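Putative alpha/beta hydrolase fold protein (Candidatus Nitrososphaera gargensis, PDB 5A62) probably hydrolyses ester bonds as a carboxylesterase-like member of the alpha/beta hydrolase fold family. Local coordinates at residues L37-E42 with W249-K254. Residues are numbered along the deposited sequence; the frame is centred on the assembly and turned at random. Where two conformers were deposited one is given.
Sequences LIWDYE and WVVIEK
The ammonium group of Lys254 joins two short pieces of the alpha/beta hydrolase fold: the short helix 250-253 and residues 37-42, where a 3-10 turn passes through the N-cap residue Trp39 into helix 40-48. Lys254 NZ donates to Ile38 O at 2.8 Å, nearly along the C=O axis. The same nitrogen forms a forked salt bridge with Glu42, in which OE1 (2.9 Å from NZ) and OE2 both use their syn lone pairs. A further bond, from NZ to Val251 O at 2.7 Å, ties the side chain back to the helix that Lys254 has just left. The aliphatic chain of Lys254 runs extended past Tyr41, with CD alongside Tyr41 CB, and bends at chi4 (-58°) to deliver NZ among these oxygens. Asp40 OD1, 4.3 Å from Lys254 NZ, is too far for a salt bridge but may add to the negative potential there.

Apolar packing lies beside these bonds. The CG1-CD1 arm of Ile38 crosses Val251 at about a right angle, touches Ile252 CD1, and brings its CD1 to the in-plane edge of the Trp249 indole. Val251 CG2 also reaches Trp39 CZ3.

In the second shell, Tyr259 of helix 256-272 hydrogen-bonds Glu42 OE2, which should help fix the carboxylate, while Trp39 and Val251 both touch His98, which ends strand 93-98 within a probable nucleophile elbow (GxSxG). The tightest apolar approach is Ile38 CD1 to Val251 CG1, 3.3 Å.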
loop_
_atom_site.group_PDB
_atom_site.type_symbol
_atom_site.label_atom_id
_atom_site.label_comp_id
_atom_site.label_asym_id
_atom_site.label_seq_id
_atom_site.Cartn_x
_atom_site.Cartn_y
_atom_site.Cartn_z
ATOM N N LEU A 37 17.453 -7.293 -17.013
ATOM C CA LEU A 37 18.717 -6.697 -17.490
ATOM C C LEU A 37 19.747 -6.530 -16.399
ATOM O O LEU A 37 20.960 -6.491 -16.675
ATOM C CB LEU A 37 18.469 -5.409 -18.259
ATOM C CG LEU A 37 17.381 -5.510 -19.359
ATOM C CD1 LEU A 37 17.128 -4.161 -20.018
ATOM C CD2 LEU A 37 17.656 -6.640 -20.316
ATOM N N ILE A 38 19.340 -6.425 -15.135
ATOM C CA ILE A 38 20.281 -6.222 -14.045
ATOM C C ILE A 38 21.066 -7.481 -13.784
ATOM O O ILE A 38 22.079 -7.409 -13.113
ATOM C CB ILE A 38 19.529 -5.743 -12.774
ATOM C CG1 ILE A 38 20.393 -4.787 -11.945
ATOM C CG2 ILE A 38 19.007 -6.883 -11.924
ATOM C CD1 ILE A 38 19.686 -4.200 -10.733
ATOM N N TRP A 39 20.619 -8.633 -14.304
ATOM C CA TRP A 39 21.152 -9.971 -13.970
ATOM C C TRP A 39 22.002 -10.558 -15.077
ATOM O O TRP A 39 22.365 -11.750 -15.056
ATOM C CB TRP A 39 20.020 -10.943 -13.610
ATOM C CG TRP A 39 19.233 -10.665 -12.387
ATOM C CD1 TRP A 39 17.829 -10.593 -12.261
ATOM C CD2 TRP A 39 19.720 -10.593 -11.031
ATOM N NE1 TRP A 39 17.499 -10.383 -10.972
ATOM C CE2 TRP A 39 18.604 -10.437 -10.183
ATOM C CE3 TRP A 39 20.975 -10.658 -10.447
ATOM C CZ2 TRP A 39 18.722 -10.329 -8.843
ATOM C CZ3 TRP A 39 21.087 -10.578 -9.116
ATOM C CH2 TRP A 39 19.941 -10.376 -8.296
ATOM N N ASP A 40 22.392 -9.770 -16.060
ATOM C CA ASP A 40 23.073 -10.333 -17.218
ATOM C C ASP A 40 24.285 -11.175 -16.863
ATOM O O ASP A 40 24.436 -12.334 -17.281
ATOM C CB ASP A 40 23.427 -9.202 -18.232
ATOM C CG ASP A 40 24.274 -7.972 -17.637
ATOM O OD1 ASP A 40 24.593 -7.849 -16.413
ATOM O OD2 ASP A 40 24.640 -7.087 -18.476
ATOM N N TYR A 41 25.160 -10.582 -16.074
ATOM C CA TYR A 41 26.347 -11.241 -15.651
ATOM C C TYR A 41 26.054 -12.488 -14.851
ATOM O O TYR A 41 26.654 -13.547 -15.046
ATOM C CB TYR A 41 27.231 -10.321 -14.820
ATOM C CG TYR A 41 28.472 -10.970 -14.247
ATOM C CD1 TYR A 41 29.527 -11.308 -15.072
ATOM C CD2 TYR A 41 28.538 -11.322 -12.912
ATOM C CE1 TYR A 41 30.652 -11.946 -14.565
ATOM C CE2 TYR A 41 29.657 -11.941 -12.400
ATOM C CZ TYR A 41 30.726 -12.212 -13.234
ATOM O OH TYR A 41 31.830 -12.865 -12.691
ATOM N N GLU A 42 25.138 -12.374 -13.922
ATOM C CA GLU A 42 24.836 -13.466 -13.047
ATOM C C GLU A 42 24.231 -14.647 -13.812
ATOM O O GLU A 42 24.517 -15.789 -13.457
ATOM C CB GLU A 42 23.813 -13.038 -11.946
ATOM C CG GLU A 42 24.383 -12.106 -10.929
ATOM C CD GLU A 42 24.495 -10.694 -11.352
ATOM O OE1 GLU A 42 24.110 -10.260 -12.457
ATOM O OE2 GLU A 42 24.989 -9.904 -10.491
ATOM N N TRP A 249 22.804 -0.521 -4.248
ATOM C CA TRP A 249 22.841 -0.921 -5.637
ATOM C C TRP A 249 24.069 -1.736 -6.039
ATOM O O TRP A 249 24.621 -1.637 -7.119
ATOM C CB TRP A 249 22.648 0.305 -6.543
ATOM C CG TRP A 249 21.291 0.825 -6.506
ATOM C CD1 TRP A 249 20.843 1.921 -5.795
ATOM C CD2 TRP A 249 20.137 0.261 -7.144
ATOM N NE1 TRP A 249 19.498 2.071 -5.979
ATOM C CE2 TRP A 249 19.040 1.090 -6.817
ATOM C CE3 TRP A 249 19.928 -0.825 -8.022
ATOM C CZ2 TRP A 249 17.753 0.836 -7.289
ATOM C CZ3 TRP A 249 18.652 -1.073 -8.465
ATOM C CH2 TRP A 249 17.577 -0.235 -8.098
ATOM N N VAL A 250 24.464 -2.628 -5.151
ATOM C CA VAL A 250 25.629 -3.475 -5.351
ATOM C C VAL A 250 25.481 -4.310 -6.618
ATOM O O VAL A 250 26.466 -4.686 -7.237
ATOM C CB VAL A 250 25.890 -4.386 -4.097
ATOM C CG1 VAL A 250 24.798 -5.421 -3.928
ATOM C CG2 VAL A 250 27.266 -5.037 -4.162
ATOM N N VAL A 251 24.261 -4.675 -7.015
ATOM C CA VAL A 251 24.009 -5.470 -8.202
ATOM C C VAL A 251 24.351 -4.690 -9.492
ATOM O O VAL A 251 24.551 -5.270 -10.536
ATOM C CB VAL A 251 22.553 -5.999 -8.216
ATOM C CG1 VAL A 251 21.550 -4.873 -8.143
ATOM C CG2 VAL A 251 22.246 -6.857 -9.415
ATOM N N ILE A 252 24.400 -3.382 -9.420
ATOM C CA ILE A 252 24.852 -2.585 -10.558
ATOM C C ILE A 252 26.385 -2.597 -10.591
ATOM O O ILE A 252 26.942 -2.735 -11.687
ATOM C CB ILE A 252 24.367 -1.133 -10.413
ATOM C CG1 ILE A 252 22.854 -1.088 -10.507
ATOM C CG2 ILE A 252 25.034 -0.178 -11.409
ATOM C CD1 ILE A 252 22.269 -1.511 -11.796
ATOM N N GLU A 253 27.041 -2.430 -9.439
ATOM C CA GLU A 253 28.501 -2.349 -9.414
ATOM C C GLU A 253 29.182 -3.695 -9.610
ATOM O O GLU A 253 30.296 -3.744 -10.116
ATOM C CB GLU A 253 28.949 -1.754 -8.124
ATOM C CG GLU A 253 28.522 -0.294 -8.069
ATOM C CD GLU A 253 29.306 0.518 -7.049
ATOM O OE1 GLU A 253 30.070 -0.083 -6.245
ATOM O OE2 GLU A 253 29.184 1.753 -7.033
ATOM N N LYS A 254 28.543 -4.773 -9.165
ATOM C CA LYS A 254 29.030 -6.145 -9.350
ATOM C C LYS A 254 30.453 -6.331 -8.842
ATOM O O LYS A 254 31.322 -6.793 -9.582
ATOM C CB LYS A 254 28.879 -6.608 -10.823
ATOM C CG LYS A 254 27.445 -6.470 -11.331
ATOM C CD LYS A 254 27.144 -7.270 -12.586
ATOM C CE LYS A 254 25.710 -7.092 -13.115
ATOM N NZ LYS A 254 24.695 -7.443 -12.159
#